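Local coordinates for protein VMB-1 (Vibrio alginolyticus, PDB 6JV4) that probably hydrolyses beta-lactams to substituted beta-amino acids, as a zinc-dependent metallo-beta-lactamase of subclass B1, at residues M51-W56 and V79-H84; Q23-K28 and G37-V42; G89-L94 and Q115-S120. All blocks are in the same frame, centred on the assembly; numbering follows the deposited sequence.

Contact 1 of 3, residues M51-W56 and V79-H84; sequences MIDTPW and VVTHFH. With ZN (zinc ion), chain E.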
ATOM      1  N   MET A  51      -5.139  -7.424  -5.463  1.00 10.54           N
ATOM      2  CA  MET A  51      -3.861  -6.714  -5.197  1.00 11.15           C
ATOM      3  C   MET A  51      -4.096  -5.541  -4.263  1.00 10.02           C
ATOM      4  O   MET A  51      -5.088  -4.786  -4.449  1.00 10.05           O
ATOM      5  CB  MET A  51      -3.227  -6.181  -6.485  1.00 12.48           C
ATOM      6  CG  MET A  51      -2.790  -7.224  -7.389  1.00 15.04           C
ATOM      7  SD  MET A  51      -1.928  -6.376  -8.783  1.00 17.85           S
ATOM      8  CE  MET A  51      -2.058  -7.715  -9.958  1.00 19.28           C
ATOM      9  N   ILE A  52      -3.152  -5.318  -3.356  1.00  9.55           N
ATOM     10  CA  ILE A  52      -3.017  -4.083  -2.570  1.00  9.25           C
ATOM     11  C   ILE A  52      -1.707  -3.445  -3.042  1.00  8.98           C
ATOM     12  O   ILE A  52      -0.664  -4.027  -2.748  1.00  8.10           O
ATOM     13  CB  ILE A  52      -3.063  -4.369  -1.058  1.00  9.44           C
ATOM     14  CG1 ILE A  52      -4.404  -5.016  -0.663  1.00 10.28           C
ATOM     15  CG2 ILE A  52      -2.793  -3.086  -0.296  1.00 10.06           C
ATOM     16  CD1 ILE A  52      -4.418  -5.451   0.770  1.00 11.41           C
ATOM     17  N   ASP A  53      -1.830  -2.380  -3.828  1.00  8.63           N
ATOM     18  CA  ASP A  53      -0.745  -1.728  -4.594  1.00  9.33           C
ATOM     19  C   ASP A  53      -0.345  -2.643  -5.766  1.00 10.26           C
ATOM     20  O   ASP A  53      -0.442  -3.872  -5.680  1.00 10.63           O
ATOM     21  CB  ASP A  53       0.427  -1.284  -3.729  1.00  8.95           C
ATOM     22  CG  ASP A  53       0.141  -0.095  -2.811  1.00  9.66           C
ATOM     23  OD1 ASP A  53      -1.028   0.454  -2.830  1.00  9.93           O
ATOM     24  OD2 ASP A  53       1.141   0.383  -2.188  1.00 11.06           O
ATOM     25  N   THR A  54       0.114  -2.008  -6.832  1.00 11.03           N
ATOM     26  CA  THR A  54       0.792  -2.709  -7.938  1.00 12.29           C
ATOM     27  C   THR A  54       2.286  -2.764  -7.640  1.00 12.34           C
ATOM     28  O   THR A  54       2.862  -1.853  -7.012  1.00 12.73           O
ATOM     29  CB  THR A  54       0.442  -2.053  -9.283  1.00 12.51           C
ATOM     30  OG1 THR A  54       0.807  -0.668  -9.279  1.00 14.33           O
ATOM     31  CG2 THR A  54      -1.019  -2.165  -9.638  1.00 13.97           C
ATOM     32  N   PRO A  55       2.963  -3.813  -8.142  1.00 11.92           N
ATOM     33  CA  PRO A  55       4.414  -3.815  -8.212  1.00 12.14           C
ATOM     34  C   PRO A  55       4.933  -2.563  -8.941  1.00 12.70           C
ATOM     35  O   PRO A  55       4.216  -1.962  -9.738  1.00 12.19           O
ATOM     36  CB  PRO A  55       4.716  -5.077  -9.029  1.00 13.18           C
ATOM     37  CG  PRO A  55       3.581  -5.980  -8.648  1.00 12.97           C
ATOM     38  CD  PRO A  55       2.374  -5.066  -8.681  1.00 12.57           C
ATOM     39  N   TRP A  56       6.145  -2.159  -8.596  1.00 11.77           N
ATOM     40  CA  TRP A  56       6.704  -0.847  -9.039  1.00 12.61           C
ATOM     41  C   TRP A  56       7.087  -0.830 -10.522  1.00 15.76           C
ATOM     42  O   TRP A  56       7.202   0.257 -11.078  1.00 20.90           O
ATOM     43  CB  TRP A  56       7.873  -0.521  -8.128  1.00 13.02           C
ATOM     44  CG  TRP A  56       8.140   0.923  -7.932  1.00 12.24           C
ATOM     45  CD1 TRP A  56       7.666   2.004  -8.606  1.00 12.04           C
ATOM     46  CD2 TRP A  56       9.000   1.427  -6.903  1.00 12.39           C
ATOM     47  NE1 TRP A  56       8.165   3.154  -8.047  1.00 13.71           N
ATOM     48  CE2 TRP A  56       8.984   2.821  -7.011  1.00 11.61           C
ATOM     49  CE3 TRP A  56       9.767   0.806  -5.923  1.00 13.09           C
ATOM     50  CZ2 TRP A  56       9.714   3.625  -6.146  1.00 13.28           C
ATOM     51  CZ3 TRP A  56      10.506   1.611  -5.079  1.00 13.51           C
ATOM     52  CH2 TRP A  56      10.437   2.987  -5.182  1.00 13.40           C
ATOM     53  N   VAL A  79      -6.649  -2.456  -5.094  1.00  9.79           N
ATOM     54  CA  VAL A  79      -6.795  -1.146  -4.433  1.00  9.54           C
ATOM     55  C   VAL A  79      -5.411  -0.505  -4.389  1.00  8.64           C
ATOM     56  O   VAL A  79      -4.397  -1.223  -4.184  1.00  9.92           O
ATOM     57  CB  VAL A  79      -7.407  -1.240  -3.024  1.00  9.65           C
ATOM     58  CG1 VAL A  79      -6.555  -2.065  -2.065  1.00 10.24           C
ATOM     59  CG2 VAL A  79      -7.688   0.137  -2.442  1.00 10.79           C
ATOM     60  N   VAL A  80      -5.340   0.784  -4.664  1.00  8.95           N
ATOM     61  CA  VAL A  80      -4.050   1.526  -4.627  1.00  9.07           C
ATOM     62  C   VAL A  80      -4.080   2.451  -3.420  1.00  8.47           C
ATOM     63  O   VAL A  80      -5.143   3.055  -3.146  1.00  9.45           O
ATOM     64  CB  VAL A  80      -3.762   2.280  -5.942  1.00 10.52           C
ATOM     65  CG1 VAL A  80      -3.784   1.321  -7.120  1.00 11.15           C
ATOM     66  CG2 VAL A  80      -4.680   3.440  -6.175  1.00 12.88           C
ATOM     67  N   THR A  81      -2.993   2.497  -2.668  1.00  8.25           N
ATOM     68  CA  THR A  81      -3.019   3.116  -1.327  1.00  8.16           C
ATOM     69  C   THR A  81      -2.559   4.561  -1.373  1.00  7.99           C
ATOM     70  O   THR A  81      -2.733   5.228  -0.322  1.00  7.84           O
ATOM     71  CB  THR A  81      -2.321   2.241  -0.293  1.00  8.26           C
ATOM     72  OG1 THR A  81      -0.953   2.050  -0.634  1.00  8.56           O
ATOM     73  CG2 THR A  81      -3.073   0.930  -0.143  1.00  8.90           C
ATOM     74  N   HIS A  82      -1.938   5.013  -2.462  1.00  7.46           N
ATOM     75  CA  HIS A  82      -1.751   6.464  -2.682  1.00  8.23           C
ATOM     76  C   HIS A  82      -1.395   6.725  -4.135  1.00  7.81           C
ATOM     77  O   HIS A  82      -1.306   5.767  -4.881  1.00  8.91           O
ATOM     78  CB  HIS A  82      -0.782   7.123  -1.720  1.00  7.95           C
ATOM     79  CG  HIS A  82       0.658   6.837  -1.890  1.00  8.08           C
ATOM     80  ND1 HIS A  82       1.191   5.623  -1.573  1.00  9.44           N
ATOM     81  CD2 HIS A  82       1.694   7.638  -2.249  1.00  8.41           C
ATOM     82  CE1 HIS A  82       2.514   5.674  -1.723  1.00  8.92           C
ATOM     83  NE2 HIS A  82       2.835   6.891  -2.194  1.00  8.76           N
ATOM     84  N   PHE A  83      -1.368   7.998  -4.522  1.00  8.80           N
ATOM     85  CA  PHE A  83      -1.330   8.351  -5.963  1.00  8.97           C
ATOM     86  C   PHE A  83       0.066   8.171  -6.561  1.00 10.42           C
ATOM     87  O   PHE A  83       0.153   8.220  -7.810  1.00 10.96           O
ATOM     88  CB  PHE A  83      -1.847   9.772  -6.194  1.00  8.77           C
ATOM     89  CG  PHE A  83      -0.886  10.877  -5.875  1.00  8.27           C
ATOM     90  CD1 PHE A  83      -0.679  11.270  -4.570  1.00  8.40           C
ATOM     91  CD2 PHE A  83      -0.196  11.543  -6.894  1.00  8.77           C
ATOM     92  CE1 PHE A  83       0.174  12.323  -4.264  1.00  9.29           C
ATOM     93  CE2 PHE A  83       0.663  12.580  -6.572  1.00  8.81           C
ATOM     94  CZ  PHE A  83       0.805  13.001  -5.282  1.00  8.47           C
ATOM     95  N   HIS A  84       1.125   8.016  -5.760  1.00 10.11           N
ATOM     96  CA  HIS A  84       2.504   7.862  -6.297  1.00 10.77           C
ATOM     97  C   HIS A  84       2.611   6.554  -7.114  1.00 11.63           C
ATOM     98  O   HIS A  84       1.878   5.576  -6.874  1.00 10.36           O
ATOM     99  CB  HIS A  84       3.560   7.935  -5.196  1.00 10.06           C
ATOM    100  CG  HIS A  84       3.743   9.266  -4.568  1.00  9.63           C
ATOM    101  ND1 HIS A  84       4.340   9.408  -3.339  1.00  9.34           N
ATOM    102  CD2 HIS A  84       3.420  10.510  -4.969  1.00  9.80           C
ATOM    103  CE1 HIS A  84       4.410  10.686  -3.021  1.00  9.70           C
ATOM    104  NE2 HIS A  84       3.851  11.394  -4.018  1.00  8.81           N
TER
HETATM  105 ZN    ZN E 301       4.696   7.910  -2.074  1.00 10.96          ZN
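The zinc held by three histidines is gripped here through His82 and His84, the first two histidines of the His-X-His-X-Asp motif of the metallo-beta-lactamase fold. His82 binds it through the far nitrogen of its ring, NE2, at 2.1 Å, whereas His84 turns its near nitrogen, ND1, to the metal at 2.0 Å; His144 is the third histidine. The other ring nitrogen of His84, NE2, is hydrogen-bonded to Asp178, which fixes the rotation of the imidazole and may make it a more electron-rich ligand.

Just before His82 the loop is pinned by the buried carboxylate of Asp53. Its OD1 accepts two bonds from Thr81: from N at 2.8 Å, nearly along the C-O axis, and from OG1 at 2.7 Å, on the syn lone pair. The two side chains cross at about a right angle.

Further back lies the parallel bridge of Ile52 with Val79, whose CG1 atoms pack side by side at 3.9 Å. Val79 N donates to Met51 O at 2.9 Å, and the amide of Asp53 itself points almost straight (176°) at Val79 O, 2.8 Å from its N.

Contact 2 of 3, residues Q23-K28 and G37-V42; sequences QHISYK and GASGLV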
ATOM      1  N   GLN A  23       3.101 -11.216   0.178  1.00 10.05           N
ATOM      2  CA  GLN A  23       3.772  -9.938   0.005  1.00  9.21           C
ATOM      3  C   GLN A  23       4.411  -9.924  -1.378  1.00  9.65           C
ATOM      4  O   GLN A  23       5.313 -10.738  -1.624  1.00 10.71           O
ATOM      5  CB  GLN A  23       4.791  -9.779   1.119  1.00  9.39           C
ATOM      6  CG  GLN A  23       5.586  -8.474   1.105  1.00  9.40           C
ATOM      7  CD  GLN A  23       6.642  -8.508   2.191  1.00 10.34           C
ATOM      8  OE1 GLN A  23       6.842  -9.515   2.860  1.00 11.23           O
ATOM      9  NE2 GLN A  23       7.345  -7.418   2.416  1.00 10.30           N
ATOM     10  N   HIS A  24       4.074  -8.973  -2.229  1.00  9.24           N
ATOM     11  CA  HIS A  24       4.805  -8.757  -3.500  1.00  8.88           C
ATOM     12  C   HIS A  24       5.852  -7.661  -3.324  1.00  9.19           C
ATOM     13  O   HIS A  24       5.610  -6.706  -2.594  1.00  8.56           O
ATOM     14  CB  HIS A  24       3.908  -8.457  -4.688  1.00  9.58           C
ATOM     15  CG  HIS A  24       3.106  -7.198  -4.687  1.00  9.07           C
ATOM     16  ND1 HIS A  24       3.657  -5.936  -4.997  1.00  8.77           N
ATOM     17  CD2 HIS A  24       1.761  -7.034  -4.607  1.00  9.33           C
ATOM     18  CE1 HIS A  24       2.655  -5.049  -5.009  1.00  9.08           C
ATOM     19  NE2 HIS A  24       1.492  -5.708  -4.812  1.00  8.88           N
ATOM     20  N   ILE A  25       7.049  -7.883  -3.879  1.00  9.47           N
ATOM     21  CA  ILE A  25       8.219  -7.056  -3.540  1.00 10.15           C
ATOM     22  C   ILE A  25       8.901  -6.636  -4.845  1.00  9.87           C
ATOM     23  O   ILE A  25       9.064  -7.475  -5.753  1.00 10.46           O
ATOM     24  CB  ILE A  25       9.193  -7.782  -2.611  1.00 10.55           C
ATOM     25  CG1 ILE A  25       8.458  -8.362  -1.397  1.00 11.25           C
ATOM     26  CG2 ILE A  25      10.309  -6.835  -2.199  1.00 10.60           C
ATOM     27  CD1 ILE A  25       9.310  -9.201  -0.515  1.00 13.23           C
ATOM     28  N   SER A  26       9.242  -5.364  -4.937  1.00 10.51           N
ATOM     29  CA  SER A  26       9.985  -4.829  -6.094  1.00 10.59           C
ATOM     30  C   SER A  26      10.949  -3.785  -5.570  1.00 10.34           C
ATOM     31  O   SER A  26      11.037  -3.616  -4.356  1.00 10.40           O
ATOM     32  CB  SER A  26       9.075  -4.377  -7.194  1.00 13.84           C
ATOM     33  OG  SER A  26       7.965  -3.659  -6.739  1.00 13.94           O
ATOM     34  N   TYR A  27      11.747  -3.150  -6.431  1.00 10.29           N
ATOM     35  CA  TYR A  27      12.672  -2.116  -5.960  1.00 11.47           C
ATOM     36  C   TYR A  27      12.949  -1.139  -7.087  1.00 11.12           C
ATOM     37  O   TYR A  27      12.709  -1.474  -8.262  1.00 12.05           O
ATOM     38  CB  TYR A  27      13.937  -2.740  -5.396  1.00 12.42           C
ATOM     39  CG  TYR A  27      14.841  -3.328  -6.431  1.00 14.28           C
ATOM     40  CD1 TYR A  27      15.754  -2.536  -7.122  1.00 14.70           C
ATOM     41  CD2 TYR A  27      14.783  -4.682  -6.743  1.00 17.43           C
ATOM     42  CE1 TYR A  27      16.600  -3.084  -8.078  1.00 17.47           C
ATOM     43  CE2 TYR A  27      15.605  -5.234  -7.709  1.00 18.35           C
ATOM     44  CZ  TYR A  27      16.530  -4.434  -8.372  1.00 19.47           C
ATOM     45  OH  TYR A  27      17.370  -4.956  -9.324  1.00 21.21           O
ATOM     46  N   LYS A  28      13.407   0.046  -6.716  1.00 12.64           N
ATOM     47  CA  LYS A  28      13.830   1.071  -7.701  1.00 13.08           C
ATOM     48  C   LYS A  28      14.823   1.975  -7.012  1.00 14.31           C
ATOM     49  O   LYS A  28      14.747   2.099  -5.807  1.00 13.27           O
ATOM     50  CB  LYS A  28      12.672   1.932  -8.215  1.00 16.95           C
ATOM     51  CG  LYS A  28      11.861   1.346  -9.359  1.00 23.54           C
ATOM     52  CD  LYS A  28      10.986   2.303 -10.193  1.00 25.08           C
ATOM     53  CE  LYS A  28      10.361   1.502 -11.331  1.00 28.26           C
ATOM     54  NZ  LYS A  28       9.129   2.090 -11.913  1.00 26.97           N
ATOM     55  N   GLY A  37      13.347  -0.838  -1.564  1.00 10.65           N
ATOM     56  CA  GLY A  37      12.435  -1.958  -1.771  1.00  9.54           C
ATOM     57  C   GLY A  37      11.004  -1.469  -1.538  1.00  9.25           C
ATOM     58  O   GLY A  37      10.827  -0.545  -0.759  1.00  9.27           O
ATOM     59  N   ALA A  38      10.041  -2.033  -2.246  1.00  8.59           N
ATOM     60  CA  ALA A  38       8.623  -1.635  -2.100  1.00  9.60           C
ATOM     61  C   ALA A  38       7.788  -2.887  -1.940  1.00 10.07           C
ATOM     62  O   ALA A  38       7.997  -3.864  -2.695  1.00 10.07           O
ATOM     63  CB  ALA A  38       8.183  -0.870  -3.296  1.00 10.86           C
ATOM     64  N   SER A  39       6.818  -2.852  -1.033  1.00  8.73           N
ATOM     65  CA  SER A  39       5.903  -3.976  -0.779  1.00  9.04           C
ATOM     66  C   SER A  39       4.459  -3.607  -1.122  1.00  8.46           C
ATOM     67  O   SER A  39       4.024  -2.518  -0.814  1.00  8.90           O
ATOM     68  CB  SER A  39       5.934  -4.389   0.660  1.00  9.38           C
ATOM     69  OG  SER A  39       7.207  -4.859   1.051  1.00 10.14           O
ATOM     70  N   GLY A  40       3.748  -4.577  -1.672  1.00  8.21           N
ATOM     71  CA  GLY A  40       2.275  -4.587  -1.633  1.00  8.62           C
ATOM     72  C   GLY A  40       1.833  -5.980  -1.235  1.00  8.77           C
ATOM     73  O   GLY A  40       2.724  -6.824  -0.885  1.00  8.66           O
ATOM     74  N   LEU A  41       0.552  -6.269  -1.371  1.00  8.41           N
ATOM     75  CA  LEU A  41       0.012  -7.580  -0.988  1.00  7.99           C
ATOM     76  C   LEU A  41      -0.789  -8.189  -2.136  1.00  8.33           C
ATOM     77  O   LEU A  41      -1.354  -7.475  -2.965  1.00  8.92           O
ATOM     78  CB  LEU A  41      -0.823  -7.516   0.286  1.00  8.27           C
ATOM     79  CG  LEU A  41      -0.134  -6.944   1.538  1.00  8.60           C
ATOM     80  CD1 LEU A  41      -1.125  -6.942   2.674  1.00  9.92           C
ATOM     81  CD2 LEU A  41       1.088  -7.759   1.937  1.00  9.33           C
ATOM     82  N   VAL A  42      -0.913  -9.499  -2.060  1.00  9.54           N
ATOM     83  CA  VAL A  42      -1.951 -10.257  -2.798  1.00  9.71           C
ATOM     84  C   VAL A  42      -2.788 -10.967  -1.750  1.00 10.18           C
ATOM     85  O   VAL A  42      -2.194 -11.645  -0.885  1.00 10.44           O
ATOM     86  CB  VAL A  42      -1.366 -11.255  -3.795  1.00 11.42           C
ATOM     87  CG1 VAL A  42      -2.461 -12.076  -4.405  1.00 11.60           C
ATOM     88  CG2 VAL A  42      -0.538 -10.585  -4.879  1.00 12.31           C
TER
HETATM   89  O   HOH W   1       6.008  -4.446  -4.955  1.00 10.81           O
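His24 carries the dense side of this strand pair. With CG in the crowded position between backbone N and carbonyl carbon (chi1 65°), its imidazole lies over the partner strand, where Gly40 has no side chain to stand in the way. Gly40 CA sits 3.6 Å from the ring centroid of His24, a CH-pi contact over one face, while Val42 CG2 approaches the ring edge. Both ring nitrogens of His24 have partners: NE2 is hydrogen-bonded to Asp53 O, and a water in the ring plane stands 2.8 Å from His24 ND1. The same water lies 2.8 Å from Ser26 OG and donates to Ala38 O, stitching both strands together on this face; Ser26 OG has a further partner in the amide of Trp56. Leu64 of helix 58-70 packs on both His24 and Val42.

The two strands form the antiparallel beta hairpin 21-30/36-45 of the larger sheet in the metallo-beta-lactamase sandwich. His24 with Gly40 and Ser26 with Ala38 are its hydrogen-bonded pairs; Ala38 N reaches Ser26 O at 2.8 Å. Gly37 O meanwhile accepts from His205 ND1, so the Gly37 end of strand 36-45 is consistent with a second-shell role, steadying the zinc ligand His205.

On the face of Gln23, Ile25, Ser39 and Leu41 the fit is looser. Gln23, fully extended with CG anti to the backbone N (chi1 -179°), lays its amide alongside the strand, and NE2 donates to Ser39 OG at 2.9 Å, nearly straight (167°) and in the amide plane. Leu41 CD2 comes only to 4.0 Å from Gln23 CA. Toward the turn the packing thins further: the side chain of exposed Tyr27 meets Gly37 through CB, 4.0 Å from Gly37 CA, and its ring leads away from the partner strand.

Contact 3 of 3, residues G89-L94 and Q115-S120; sequences GDIPLL and QKEVSS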
ATOM      1  N   GLY A  89       1.117   2.646  -9.956  1.00 13.96           N
ATOM      2  CA  GLY A  89       1.773   2.747 -11.273  1.00 14.52           C
ATOM      3  C   GLY A  89       1.086   1.962 -12.372  1.00 14.32           C
ATOM      4  O   GLY A  89       1.116   2.414 -13.532  1.00 15.22           O
ATOM      5  N   ASP A  90       0.433   0.854 -12.069  1.00 13.62           N
ATOM      6  CA  ASP A  90      -0.146   0.010 -13.149  1.00 13.98           C
ATOM      7  C   ASP A  90      -1.670   0.073 -13.192  1.00 15.06           C
ATOM      8  O   ASP A  90      -2.280  -0.834 -13.789  1.00 14.79           O
ATOM      9  CB  ASP A  90       0.483  -1.381 -13.120  1.00 14.40           C
ATOM     10  CG  ASP A  90       1.813  -1.396 -13.841  1.00 15.58           C
ATOM     11  OD1 ASP A  90       1.867  -0.890 -15.006  1.00 18.14           O
ATOM     12  OD2 ASP A  90       2.771  -1.931 -13.269  1.00 18.39           O
ATOM     13  N   ILE A  91      -2.297   1.167 -12.759  1.00 12.54           N
ATOM     14  CA  ILE A  91      -3.753   1.347 -13.002  1.00 14.20           C
ATOM     15  C   ILE A  91      -4.079   1.178 -14.496  1.00 14.02           C
ATOM     16  O   ILE A  91      -5.074   0.510 -14.822  1.00 14.22           O
ATOM     17  CB  ILE A  91      -4.214   2.676 -12.404  1.00 13.80           C
ATOM     18  CG1 ILE A  91      -4.319   2.576 -10.874  1.00 13.75           C
ATOM     19  CG2 ILE A  91      -5.514   3.121 -13.003  1.00 13.76           C
ATOM     20  CD1 ILE A  91      -4.745   3.870 -10.261  1.00 14.60           C
ATOM     21  N   PRO A  92      -3.335   1.802 -15.452  1.00 14.44           N
ATOM     22  CA  PRO A  92      -3.702   1.694 -16.855  1.00 15.07           C
ATOM     23  C   PRO A  92      -3.725   0.239 -17.312  1.00 14.30           C
ATOM     24  O   PRO A  92      -4.703  -0.159 -17.966  1.00 16.11           O
ATOM     25  CB  PRO A  92      -2.639   2.542 -17.570  1.00 16.67           C
ATOM     26  CG  PRO A  92      -2.234   3.561 -16.516  1.00 16.33           C
ATOM     27  CD  PRO A  92      -2.234   2.755 -15.236  1.00 16.39           C
ATOM     28  N   LEU A  93      -2.691  -0.533 -16.984  1.00 14.58           N
ATOM     29  CA  LEU A  93      -2.624  -1.964 -17.347  1.00 15.75           C
ATOM     30  C   LEU A  93      -3.835  -2.679 -16.764  1.00 15.20           C
ATOM     31  O   LEU A  93      -4.458  -3.473 -17.493  1.00 14.53           O
ATOM     32  CB  LEU A  93      -1.327  -2.596 -16.847  1.00 17.42           C
ATOM     33  CG  LEU A  93      -1.241  -4.098 -17.062  1.00 19.42           C
ATOM     34  CD1 LEU A  93      -1.243  -4.430 -18.573  1.00 21.35           C
ATOM     35  CD2 LEU A  93      -0.035  -4.677 -16.377  1.00 20.97           C
ATOM     36  N   LEU A  94      -4.135  -2.480 -15.468  1.00 13.97           N
ATOM     37  CA  LEU A  94      -5.250  -3.251 -14.868  1.00 14.05           C
ATOM     38  C   LEU A  94      -6.565  -2.833 -15.524  1.00 15.55           C
ATOM     39  O   LEU A  94      -7.414  -3.731 -15.814  1.00 17.48           O
ATOM     40  CB  LEU A  94      -5.282  -3.024 -13.355  1.00 15.18           C
ATOM     41  CG  LEU A  94      -4.061  -3.503 -12.582  1.00 18.51           C
ATOM     42  CD1 LEU A  94      -4.201  -3.204 -11.093  1.00 16.85           C
ATOM     43  CD2 LEU A  94      -3.781  -4.965 -12.762  1.00 20.46           C
ATOM     44  N   GLN A 115      -2.332  14.264 -14.590  1.00 17.72           N
ATOM     45  CA  GLN A 115      -2.674  13.687 -15.909  1.00 22.86           C
ATOM     46  C   GLN A 115      -2.384  12.183 -15.904  1.00 22.40           C
ATOM     47  O   GLN A 115      -1.814  11.670 -16.873  1.00 21.55           O
ATOM     48  CB  GLN A 115      -1.843  14.380 -17.007  1.00 27.45           C
ATOM     49  CG  GLN A 115      -2.407  14.120 -18.384  1.00 28.41           C
ATOM     50  CD  GLN A 115      -3.383  15.199 -18.727  1.00 34.82           C
ATOM     51  OE1 GLN A 115      -4.233  15.560 -17.921  1.00 33.37           O
ATOM     52  NE2 GLN A 115      -3.187  15.798 -19.895  1.00 39.53           N
ATOM     53  N   LYS A 116      -2.828  11.479 -14.864  1.00 18.08           N
ATOM     54  CA  LYS A 116      -2.786  10.002 -14.779  1.00 17.35           C
ATOM     55  C   LYS A 116      -4.212   9.455 -14.821  1.00 16.67           C
ATOM     56  O   LYS A 116      -5.168  10.134 -14.336  1.00 14.88           O
ATOM     57  CB  LYS A 116      -2.128   9.575 -13.468  1.00 17.01           C
ATOM     58  CG  LYS A 116      -0.705  10.062 -13.292  1.00 23.50           C
ATOM     59  CD  LYS A 116       0.259   9.126 -13.957  1.00 28.20           C
ATOM     60  CE  LYS A 116       1.708   9.362 -13.606  1.00 36.56           C
ATOM     61  NZ  LYS A 116       2.379  10.067 -14.721  1.00 38.45           N
ATOM     62  N   GLU A 117      -4.331   8.243 -15.352  1.00 14.82           N
ATOM     63  CA  GLU A 117      -5.635   7.558 -15.449  1.00 17.32           C
ATOM     64  C   GLU A 117      -6.134   7.307 -14.022  1.00 14.44           C
ATOM     65  O   GLU A 117      -5.352   6.808 -13.221  1.00 15.80           O
ATOM     66  CB  GLU A 117      -5.454   6.254 -16.218  1.00 19.32           C
ATOM     67  CG  GLU A 117      -6.760   5.554 -16.557  1.00 22.01           C
ATOM     68  CD  GLU A 117      -6.582   4.347 -17.471  1.00 22.47           C
ATOM     69  OE1 GLU A 117      -5.605   4.346 -18.209  1.00 24.88           O
ATOM     70  OE2 GLU A 117      -7.399   3.398 -17.408  1.00 23.77           O
ATOM     71  N   VAL A 118      -7.414   7.556 -13.789  1.00 13.79           N
ATOM     72  CA  VAL A 118      -8.086   7.324 -12.488  1.00 12.95           C
ATOM     73  C   VAL A 118      -8.528   5.876 -12.413  1.00 11.82           C
ATOM     74  O   VAL A 118      -8.610   5.164 -13.434  1.00 12.60           O
ATOM     75  CB  VAL A 118      -9.238   8.319 -12.270  1.00 14.25           C
ATOM     76  CG1 VAL A 118      -8.722   9.743 -12.217  1.00 14.46           C
ATOM     77  CG2 VAL A 118     -10.374   8.154 -13.267  1.00 15.42           C
ATOM     78  N   SER A 119      -8.808   5.437 -11.197  1.00 12.22           N
ATOM     79  CA  SER A 119      -9.335   4.081 -10.915  1.00 11.66           C
ATOM     80  C   SER A 119     -10.688   3.909 -11.605  1.00 12.33           C
ATOM     81  O   SER A 119     -11.402   4.914 -11.889  1.00 13.32           O
ATOM     82  CB  SER A 119      -9.435   3.863  -9.422  1.00 10.59           C
ATOM     83  OG  SER A 119     -10.523   4.588  -8.869  1.00 10.76           O
ATOM     84  N   SER A 120     -11.072   2.660 -11.807  1.00 12.18           N
ATOM     85  CA  SER A 120     -12.407   2.337 -12.378  1.00 12.97           C
ATOM     86  C   SER A 120     -13.495   2.597 -11.329  1.00 13.50           C
ATOM     87  O   SER A 120     -14.641   2.911 -11.673  1.00 13.79           O
ATOM     88  CB  SER A 120     -12.416   0.935 -12.908  1.00 13.44           C
ATOM     89  OG  SER A 120     -12.296  -0.058 -11.890  1.00 13.49           O
TER
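Ser119 OG is gripped by two hydrogen bonds, one given to the carbonyl oxygen of Asp121 and one received from Asn108 ND2, and so pins the end of the loop that runs from helix 105-113 to strand 121-123. Against this loop lies the first turn of helix 91-96, for which Asp90 is the N-cap residue. Ile91 is directed toward the loop, and its CG2 branch, anti to the backbone N, does the touching: it rests on two successive peptide oxygens, 3.7 Å from Glu117 O and 3.7 Å from Val118 O. Leu111 and Val80 also pack on Ile91.

Glu117 reaches back from the loop toward the helix. Its chain is extended, with CG anti to the backbone N (chi1 -172°), and slides past Pro92 in the opposite direction, bringing OE1 to 3.5 Å from Pro92 CB. The other carboxylate oxygen, OE2, is hydrogen-bonded to Asn95 ND2, one turn further along the same helix. Between the two segments themselves, then, the contact is methyl and methylene against oxygen, and its polar fixing comes from Asn95; the negative charge of Glu117 beside the helix's first turn may be mildly favourable.

In the fold
From the N terminus the three contacts follow in series, without nesting or crossing. Contact 2 closes the short hairpin turn between strands 21-30 and 36-45. The chain then enters strand 48-52, the next neighbour in the same sheet, and contact 1 closes the beta-alpha-beta unit that passes through helix 58-70 into parallel strand 74-79. Contact 3 closes the last loop, around strand 100-104 and helix 105-113. The loop 53-56 joins them: its backbone receives His24 and Lys28 of contact 2, and Thr54 meets the Asp90 amide and Leu94 of contact 3. Contacts 2 and 3 do not touch, their centres lying about 18 Å apart.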